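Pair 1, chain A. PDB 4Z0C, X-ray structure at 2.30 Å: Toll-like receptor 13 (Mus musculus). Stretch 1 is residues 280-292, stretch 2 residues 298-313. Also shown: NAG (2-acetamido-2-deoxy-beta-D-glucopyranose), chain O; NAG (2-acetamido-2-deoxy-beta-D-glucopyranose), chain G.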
# COMPACT_ATOMS: atom_id res chain seq x y z
N LYS A 280 2.83 -3.37 53.03
CA LYS A 280 2.24 -4.22 52.01
C LYS A 280 2.45 -3.64 50.59
O LYS A 280 2.05 -4.24 49.60
CB LYS A 280 0.76 -4.43 52.29
CG LYS A 280 0.46 -5.29 53.51
CD LYS A 280 0.95 -6.71 53.30
CE LYS A 280 -0.18 -7.71 53.40
NZ LYS A 280 0.27 -9.09 53.02
N LEU A 281 3.07 -2.47 50.50
CA LEU A 281 3.26 -1.79 49.23
C LEU A 281 4.17 -2.62 48.33
O LEU A 281 5.28 -2.96 48.71
CB LEU A 281 3.85 -0.40 49.46
CG LEU A 281 4.01 0.41 48.17
CD1 LEU A 281 2.65 0.87 47.63
CD2 LEU A 281 4.95 1.60 48.37
N GLU A 282 3.70 -2.97 47.15
CA GLU A 282 4.56 -3.72 46.22
C GLU A 282 4.59 -3.18 44.78
O GLU A 282 5.47 -3.52 43.99
CB GLU A 282 4.23 -5.22 46.28
CG GLU A 282 2.83 -5.59 45.85
CD GLU A 282 2.44 -6.96 46.38
OE1 GLU A 282 3.03 -7.39 47.40
OE2 GLU A 282 1.55 -7.61 45.78
N THR A 283 3.67 -2.27 44.49
CA THR A 283 3.60 -1.64 43.19
C THR A 283 3.64 -0.13 43.34
O THR A 283 2.83 0.46 44.08
CB THR A 283 2.31 -2.02 42.44
OG1 THR A 283 2.39 -3.38 42.00
CG2 THR A 283 2.09 -1.12 41.24
N LEU A 284 4.61 0.49 42.67
CA LEU A 284 4.73 1.94 42.65
C LEU A 284 4.83 2.45 41.22
O LEU A 284 5.78 2.15 40.49
CB LEU A 284 5.94 2.41 43.48
CG LEU A 284 6.16 3.92 43.44
CD1 LEU A 284 4.96 4.66 43.99
CD2 LEU A 284 7.44 4.32 44.15
N VAL A 285 3.82 3.23 40.82
CA VAL A 285 3.83 3.90 39.53
C VAL A 285 4.32 5.34 39.74
O VAL A 285 3.72 6.14 40.45
CB VAL A 285 2.45 3.80 38.85
CG1 VAL A 285 2.49 4.44 37.46
CG2 VAL A 285 2.06 2.33 38.70
N PHE A 286 5.42 5.66 39.07
CA PHE A 286 6.26 6.80 39.44
C PHE A 286 6.73 7.53 38.17
O PHE A 286 7.90 7.46 37.81
CB PHE A 286 7.45 6.27 40.26
CG PHE A 286 7.90 7.18 41.36
CD1 PHE A 286 6.98 7.75 42.23
CD2 PHE A 286 9.26 7.43 41.56
CE1 PHE A 286 7.40 8.59 43.26
CE2 PHE A 286 9.69 8.26 42.58
CZ PHE A 286 8.75 8.83 43.43
N GLN A 287 5.81 8.25 37.54
CA GLN A 287 5.98 8.74 36.18
C GLN A 287 6.01 10.25 35.95
O GLN A 287 5.53 11.04 36.75
CB GLN A 287 4.86 8.19 35.29
CG GLN A 287 4.86 6.70 35.15
CD GLN A 287 3.87 6.26 34.09
OE1 GLN A 287 2.95 7.01 33.75
NE2 GLN A 287 4.08 5.09 33.51
N LYS A 288 6.57 10.63 34.79
CA LYS A 288 6.54 12.01 34.30
C LYS A 288 7.45 12.96 35.07
O LYS A 288 7.01 13.97 35.62
CB LYS A 288 5.11 12.56 34.14
CG LYS A 288 4.34 11.91 32.99
CD LYS A 288 2.98 12.58 32.73
CE LYS A 288 2.04 11.68 31.93
NZ LYS A 288 0.66 12.24 31.79
N ASN A 289 8.74 12.64 35.08
CA ASN A 289 9.76 13.56 35.55
C ASN A 289 9.63 13.78 37.04
O ASN A 289 9.75 14.88 37.57
CB ASN A 289 9.64 14.88 34.79
CG ASN A 289 10.75 15.83 35.09
OD1 ASN A 289 11.90 15.43 35.28
ND2 ASN A 289 10.39 17.10 35.16
N VAL A 290 9.41 12.66 37.71
CA VAL A 290 9.17 12.67 39.13
C VAL A 290 10.51 12.41 39.86
O VAL A 290 10.67 12.77 41.02
CB VAL A 290 8.03 11.65 39.43
CG1 VAL A 290 8.50 10.55 40.35
CG2 VAL A 290 6.83 12.36 39.99
N THR A 291 11.48 11.85 39.16
CA THR A 291 12.77 11.50 39.76
C THR A 291 13.91 11.46 38.73
O THR A 291 13.69 11.55 37.54
CB THR A 291 12.70 10.12 40.45
OG1 THR A 291 13.89 9.90 41.22
CG2 THR A 291 12.58 9.02 39.41
N ASN A 292 15.14 11.35 39.23
CA ASN A 292 16.29 11.02 38.40
C ASN A 292 16.97 9.75 38.89
O ASN A 292 16.43 9.07 39.75
CB ASN A 292 17.27 12.20 38.22
CG ASN A 292 17.84 12.74 39.54
OD1 ASN A 292 17.87 12.06 40.59
ND2 ASN A 292 18.35 13.97 39.48
N GLN A 298 17.56 6.23 46.28
CA GLN A 298 16.93 6.51 47.56
C GLN A 298 15.67 5.67 47.73
O GLN A 298 15.50 5.01 48.76
CB GLN A 298 16.59 7.99 47.67
CG GLN A 298 17.75 8.92 47.35
CD GLN A 298 17.43 10.37 47.64
OE1 GLN A 298 17.51 11.22 46.76
NE2 GLN A 298 17.07 10.66 48.89
N LEU A 299 14.83 5.66 46.70
CA LEU A 299 13.60 4.88 46.68
C LEU A 299 13.88 3.43 47.01
O LEU A 299 13.19 2.83 47.82
CB LEU A 299 12.95 5.00 45.30
CG LEU A 299 11.62 4.29 45.05
CD1 LEU A 299 10.57 4.67 46.09
CD2 LEU A 299 11.12 4.62 43.65
N ALA A 300 14.93 2.87 46.41
CA ALA A 300 15.32 1.48 46.64
C ALA A 300 15.55 1.12 48.12
O ALA A 300 15.44 -0.04 48.51
CB ALA A 300 16.56 1.15 45.84
N LYS A 301 15.87 2.12 48.94
CA LYS A 301 16.09 1.92 50.37
C LYS A 301 14.78 1.94 51.17
O LYS A 301 14.59 1.14 52.09
CB LYS A 301 17.06 2.99 50.91
CG LYS A 301 18.51 2.70 50.58
CD LYS A 301 19.24 3.94 50.07
CE LYS A 301 19.68 4.85 51.19
NZ LYS A 301 20.75 5.78 50.69
N CYS A 302 13.87 2.82 50.78
CA CYS A 302 12.60 3.02 51.47
C CYS A 302 11.60 1.91 51.25
O CYS A 302 10.50 1.96 51.80
CB CYS A 302 11.95 4.31 50.98
SG CYS A 302 12.73 5.80 51.59
N THR A 303 11.93 0.93 50.43
CA THR A 303 10.85 0.11 49.90
C THR A 303 11.23 -1.30 49.46
O THR A 303 12.40 -1.61 49.30
CB THR A 303 10.15 0.90 48.79
OG1 THR A 303 8.78 0.47 48.71
CG2 THR A 303 10.87 0.72 47.45
N ARG A 304 10.24 -2.16 49.26
CA ARG A 304 10.52 -3.50 48.74
C ARG A 304 9.58 -3.89 47.57
O ARG A 304 8.77 -4.81 47.69
CB ARG A 304 10.42 -4.53 49.87
CG ARG A 304 11.28 -5.76 49.69
CD ARG A 304 10.66 -6.96 50.42
NE ARG A 304 11.32 -8.22 50.08
CZ ARG A 304 10.87 -9.12 49.21
NH1 ARG A 304 9.71 -8.94 48.56
NH2 ARG A 304 11.58 -10.23 49.00
N LEU A 305 9.71 -3.20 46.44
CA LEU A 305 8.75 -3.32 45.34
C LEU A 305 8.88 -4.58 44.49
O LEU A 305 9.99 -5.09 44.31
CB LEU A 305 8.84 -2.10 44.42
CG LEU A 305 8.67 -0.75 45.10
CD1 LEU A 305 8.95 0.40 44.11
CD2 LEU A 305 7.29 -0.62 45.72
N LEU A 306 7.74 -5.05 43.98
CA LEU A 306 7.68 -6.11 42.95
C LEU A 306 7.59 -5.49 41.55
O LEU A 306 8.19 -5.98 40.60
CB LEU A 306 6.46 -7.01 43.16
CG LEU A 306 6.39 -7.79 44.47
CD1 LEU A 306 5.21 -8.79 44.50
CD2 LEU A 306 7.73 -8.50 44.72
N PHE A 307 6.85 -4.39 41.47
CA PHE A 307 6.60 -3.68 40.23
C PHE A 307 6.88 -2.20 40.43
O PHE A 307 6.21 -1.53 41.21
CB PHE A 307 5.15 -3.91 39.77
CG PHE A 307 4.76 -3.15 38.52
CD1 PHE A 307 5.70 -2.86 37.54
CD2 PHE A 307 3.45 -2.74 38.32
CE1 PHE A 307 5.33 -2.16 36.40
CE2 PHE A 307 3.09 -2.05 37.17
CZ PHE A 307 4.02 -1.76 36.22
N LEU A 308 7.84 -1.68 39.68
CA LEU A 308 8.14 -0.26 39.65
C LEU A 308 7.98 0.28 38.21
O LEU A 308 8.54 -0.26 37.26
CB LEU A 308 9.57 -0.01 40.16
CG LEU A 308 10.15 1.40 40.03
CD1 LEU A 308 9.27 2.45 40.71
CD2 LEU A 308 11.58 1.48 40.55
N ASP A 309 7.19 1.34 38.06
CA ASP A 309 6.97 1.94 36.76
C ASP A 309 7.60 3.33 36.72
O ASP A 309 7.11 4.24 37.38
CB ASP A 309 5.48 2.04 36.44
CG ASP A 309 5.20 2.37 34.97
OD1 ASP A 309 5.97 3.14 34.34
OD2 ASP A 309 4.19 1.86 34.43
N LEU A 310 8.66 3.49 35.93
CA LEU A 310 9.36 4.77 35.86
C LEU A 310 9.21 5.46 34.51
O LEU A 310 10.04 6.29 34.14
CB LEU A 310 10.84 4.59 36.19
CG LEU A 310 11.18 4.37 37.67
CD1 LEU A 310 12.64 3.96 37.85
CD2 LEU A 310 10.86 5.63 38.46
N GLY A 311 8.15 5.13 33.79
CA GLY A 311 7.92 5.70 32.47
C GLY A 311 7.84 7.22 32.43
O GLY A 311 7.32 7.84 33.35
N GLN A 312 8.34 7.80 31.35
CA GLN A 312 8.30 9.24 31.11
C GLN A 312 9.14 10.07 32.09
O GLN A 312 8.84 11.24 32.34
CB GLN A 312 6.86 9.76 31.09
CG GLN A 312 6.01 9.24 29.93
CD GLN A 312 4.61 9.81 29.94
OE1 GLN A 312 3.69 9.24 30.52
NE2 GLN A 312 4.46 10.99 29.34
N ASN A 313 10.19 9.48 32.65
CA ASN A 313 11.16 10.25 33.42
C ASN A 313 12.27 10.80 32.54
O ASN A 313 13.31 10.15 32.33
CB ASN A 313 11.69 9.46 34.61
CG ASN A 313 10.68 9.40 35.74
OD1 ASN A 313 10.35 10.43 36.33
ND2 ASN A 313 10.16 8.20 36.04
C1 NAG O . 13.11 18.18 35.23
C2 NAG O . 12.42 19.16 34.30
C3 NAG O . 13.26 20.42 34.41
C4 NAG O . 13.29 20.89 35.88
C5 NAG O . 13.35 19.73 36.91
C6 NAG O . 12.78 20.11 38.27
C7 NAG O . 11.26 18.79 32.19
C8 NAG O . 11.21 17.97 30.94
N2 NAG O . 12.32 18.60 32.97
O3 NAG O . 12.73 21.40 33.54
O4 NAG O . 14.40 21.75 36.07
O5 NAG O . 12.66 18.56 36.50
O6 NAG O . 12.83 18.97 39.10
O7 NAG O . 10.37 19.59 32.43
C1 NAG G . 12.95 -14.14 44.19
C2 NAG G . 12.82 -13.70 45.66
C3 NAG G . 12.66 -14.90 46.60
C4 NAG G . 11.60 -15.88 46.08
C5 NAG G . 11.84 -16.22 44.60
C6 NAG G . 10.85 -17.24 43.98
C7 NAG G . 13.81 -11.63 46.58
C8 NAG G . 15.04 -10.80 46.73
N2 NAG G . 13.95 -12.86 46.07
O3 NAG G . 12.31 -14.48 47.90
O4 NAG G . 11.63 -17.05 46.88
O5 NAG G . 11.88 -15.02 43.85
O6 NAG G . 9.49 -16.84 43.86
O7 NAG G . 12.74 -11.14 46.93

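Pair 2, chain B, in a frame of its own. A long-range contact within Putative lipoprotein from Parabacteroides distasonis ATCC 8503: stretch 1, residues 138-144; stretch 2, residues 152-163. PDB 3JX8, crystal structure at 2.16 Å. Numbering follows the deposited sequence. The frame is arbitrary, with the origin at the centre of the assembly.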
# COMPACT_ATOMS: atom_id res chain seq x y z
N GLY B 138 6.16 9.23 25.36
CA GLY B 138 5.73 10.54 24.89
C GLY B 138 4.39 10.59 24.19
O GLY B 138 3.50 9.74 24.41
N TYR B 139 4.23 11.60 23.33
CA TYR B 139 2.93 11.89 22.76
C TYR B 139 2.57 11.01 21.57
O TYR B 139 1.56 10.31 21.62
CB TYR B 139 2.85 13.37 22.40
CG TYR B 139 1.58 13.75 21.68
CD1 TYR B 139 0.36 13.81 22.34
CD2 TYR B 139 1.61 14.08 20.32
CE1 TYR B 139 -0.80 14.19 21.67
CE2 TYR B 139 0.47 14.45 19.64
CZ TYR B 139 -0.74 14.51 20.33
OH TYR B 139 -1.88 14.88 19.64
N LYS B 140 3.38 11.03 20.52
CA LYS B 140 3.03 10.32 19.30
C LYS B 140 4.21 9.65 18.61
O LYS B 140 5.26 10.27 18.38
CB LYS B 140 2.31 11.25 18.35
CG LYS B 140 1.95 10.58 17.04
CD LYS B 140 0.85 11.27 16.28
CE LYS B 140 0.45 10.40 15.02
NZ LYS B 140 -0.93 10.72 14.50
N LEU B 141 4.05 8.36 18.31
CA LEU B 141 4.95 7.62 17.42
C LEU B 141 4.18 7.15 16.17
O LEU B 141 3.09 6.55 16.27
CB LEU B 141 5.55 6.41 18.12
CG LEU B 141 6.51 5.53 17.28
CD1 LEU B 141 7.77 6.32 16.82
CD2 LEU B 141 6.89 4.27 18.07
N GLU B 142 4.76 7.40 15.01
CA GLU B 142 4.21 6.91 13.75
C GLU B 142 5.26 6.04 13.07
O GLU B 142 6.43 6.45 12.93
CB GLU B 142 3.84 8.09 12.89
CG GLU B 142 3.00 7.76 11.73
CD GLU B 142 2.50 8.98 10.98
OE1 GLU B 142 1.93 9.88 11.62
OE2 GLU B 142 2.67 9.03 9.74
N CYS B 143 4.89 4.81 12.74
CA CYS B 143 5.74 3.82 12.04
C CYS B 143 5.14 3.45 10.69
O CYS B 143 4.14 2.70 10.61
CB CYS B 143 5.83 2.54 12.84
SG CYS B 143 6.65 2.71 14.40
N ASN B 144 5.74 3.94 9.63
CA ASN B 144 5.26 3.69 8.31
C ASN B 144 6.28 2.91 7.55
O ASN B 144 7.49 3.24 7.58
CB ASN B 144 5.02 5.00 7.62
CG ASN B 144 4.07 5.87 8.39
OD1 ASN B 144 3.06 5.38 8.92
ND2 ASN B 144 4.39 7.15 8.51
N ILE B 152 10.37 -2.69 14.57
CA ILE B 152 10.01 -3.21 15.88
C ILE B 152 10.28 -2.14 16.93
O ILE B 152 11.37 -1.56 16.97
CB ILE B 152 10.75 -4.54 16.27
CG1 ILE B 152 10.37 -4.92 17.70
CG2 ILE B 152 12.24 -4.41 16.17
CD1 ILE B 152 10.50 -6.42 18.06
N ALA B 153 9.28 -1.86 17.76
CA ALA B 153 9.44 -0.95 18.90
C ALA B 153 9.21 -1.80 20.12
O ALA B 153 8.09 -2.24 20.38
CB ALA B 153 8.46 0.21 18.83
N LYS B 154 10.27 -2.05 20.88
CA LYS B 154 10.25 -3.00 21.98
C LYS B 154 9.66 -2.52 23.29
O LYS B 154 9.32 -3.34 24.13
CB LYS B 154 11.65 -3.52 22.24
CG LYS B 154 12.19 -4.31 21.07
CD LYS B 154 13.48 -5.03 21.40
CE LYS B 154 13.82 -6.06 20.30
NZ LYS B 154 15.26 -6.46 20.31
N ASP B 155 9.47 -1.23 23.46
CA ASP B 155 9.07 -0.73 24.78
C ASP B 155 8.56 0.68 24.65
O ASP B 155 9.32 1.65 24.78
CB ASP B 155 10.31 -0.78 25.69
CG ASP B 155 10.05 -0.34 27.13
OD1 ASP B 155 8.93 0.05 27.52
OD2 ASP B 155 11.04 -0.37 27.88
N ILE B 156 7.26 0.80 24.39
CA ILE B 156 6.65 2.10 24.15
C ILE B 156 5.64 2.41 25.22
O ILE B 156 4.99 1.52 25.78
CB ILE B 156 6.01 2.21 22.72
CG1 ILE B 156 4.69 1.40 22.63
CG2 ILE B 156 7.06 1.85 21.63
CD1 ILE B 156 4.18 1.16 21.19
N GLN B 157 5.51 3.71 25.49
CA GLN B 157 4.53 4.28 26.39
C GLN B 157 4.12 5.60 25.76
O GLN B 157 4.83 6.61 25.86
CB GLN B 157 5.14 4.50 27.78
CG GLN B 157 4.10 4.76 28.82
CD GLN B 157 4.66 5.17 30.18
OE1 GLN B 157 5.86 5.14 30.42
NE2 GLN B 157 3.77 5.58 31.07
N LEU B 158 2.97 5.58 25.08
CA LEU B 158 2.55 6.66 24.21
C LEU B 158 1.09 7.05 24.42
O LEU B 158 0.25 6.21 24.75
CB LEU B 158 2.74 6.24 22.74
CG LEU B 158 4.17 5.95 22.25
CD1 LEU B 158 4.12 5.19 20.93
CD2 LEU B 158 4.96 7.25 22.14
N ASP B 159 0.78 8.31 24.15
CA ASP B 159 -0.61 8.73 24.02
C ASP B 159 -1.19 8.21 22.71
O ASP B 159 -2.35 7.78 22.66
CB ASP B 159 -0.73 10.25 24.06
CG ASP B 159 -0.25 10.84 25.36
OD1 ASP B 159 -0.46 10.19 26.41
OD2 ASP B 159 0.35 11.93 25.36
N ASN B 160 -0.39 8.27 21.65
CA ASN B 160 -0.83 7.94 20.29
C ASN B 160 0.17 7.13 19.53
O ASN B 160 1.35 7.48 19.50
CB ASN B 160 -1.08 9.23 19.55
CG ASN B 160 -2.10 10.07 20.24
OD1 ASN B 160 -3.31 9.79 20.17
ND2 ASN B 160 -1.64 11.05 20.98
N LEU B 161 -0.29 6.06 18.88
CA LEU B 161 0.55 5.23 18.02
C LEU B 161 -0.14 5.04 16.71
O LEU B 161 -1.33 4.68 16.66
CB LEU B 161 0.80 3.87 18.65
CG LEU B 161 1.54 2.85 17.75
CD1 LEU B 161 2.99 3.28 17.47
CD2 LEU B 161 1.51 1.44 18.37
N SER B 162 0.58 5.22 15.61
CA SER B 162 0.03 4.92 14.31
C SER B 162 1.00 4.09 13.49
O SER B 162 2.15 4.49 13.32
CB SER B 162 -0.26 6.23 13.61
OG SER B 162 -0.57 5.97 12.27
N CYS B 163 0.54 2.95 12.98
CA CYS B 163 1.35 2.11 12.08
C CYS B 163 0.64 1.81 10.79
O CYS B 163 -0.49 1.28 10.81
CB CYS B 163 1.68 0.77 12.74
SG CYS B 163 2.46 0.91 14.32
O HOH W 1 -1.38 9.36 12.13
O HOH W 2 0.61 5.65 9.94

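In both pairs two short strands run side by side in the same direction, their axes 4.8 Å apart and 2° from parallel in pair 1, 4.7 Å and 6° in pair 2. Fourteen central residues superpose with an RMSD of 0.9 Å over N, CA and C. The ladder is the same. In pair 1, L284(A) N donates to F307(A) O (3.0 Å), and L284(A) O accepts from D309(A) N (2.9 Å); in pair 2, L141(B) N donates to N160(B) O (3.1 Å), and L141(B) O accepts from S162(B) N (2.9 Å). One residue of the first strand thus grips the two neighbours of its partner, as parallel pairing requires. The next rung matches too: F286(A) N to D309(A) O and C143(B) N to S162(B) O, each 2.8 Å.

The shared rule is clearest at the leucines. L284(A) and L141(B) coincide to 0.1 Å at CA and 0.2 Å at the side-chain centres, both with chi1 t and chi2 p. Their partners L308(A) and L161(B) match nearly as well. L305(A), in the loop before the second strand, and L158(B), in the strand that precedes the corner at D159(B), complete the trio. L284(A) CB lies 3.7 Å from L305(A) CD1, and L141(B) CB lies 3.4 Å from L158(B) CD1. The further neighbours differ. L284(A) CD2 meets L299(A) CD1 at 3.7 Å, a leucine supplied by a helix, whereas L141(B) CD2 reaches A153(B) CB at 4.4 Å and I156(B) CG2 at 4.3 Å.

Beyond these leucines the solutions part. F286(A) overlays C143(B), and L310(A) overlays C163(B). The larger pair brings F286(A) CB to 3.9 Å from L310(A) CD2, which sits at the edge of the phenyl ring; the compact pair leaves C143(B) CB 4.0 Å from C163(B) SG.

On the other face, T283(A) and V285(A) accompany F307(A) and D309(A), where pair 2 has K140(B), E142(B), N160(B) and S162(B). T283(A) OG1 comes within 3.6 Å of F307(A) CB. In pair 2 water does part of the work: one molecule accepts from K140(B) NZ (2.8 Å) and bonds weakly to E142(B) OE1 (3.4 Å) and S162(B) OG (3.5 Å). A second joins N144(B) OD1 (2.7 Å) to S162(B) OG (2.6 Å). At the position of N144(B), Q287(A) instead bonds directly across, NE2 to D309(A) OD1 at 2.8 Å.

The entrances use a common carbonyl. E282(A) O accepts from L306(A) N (2.7 Å) and F307(A) N (3.0 Å); Y139(B) O accepts from N160(B) N (2.8 Å) and, weakly, from N160(B) ND2 (3.3 Å), which also lies over one face of the Y139(B) ring. G138(B) adds a rung, its N donating to Q157(B) O at 3.0 Å, and its backbone angles by themselves call for glycine. The lesson is to fix the leucine trio and the ladder, then let the flanking positions choose between bulk, direct polar bonds and water.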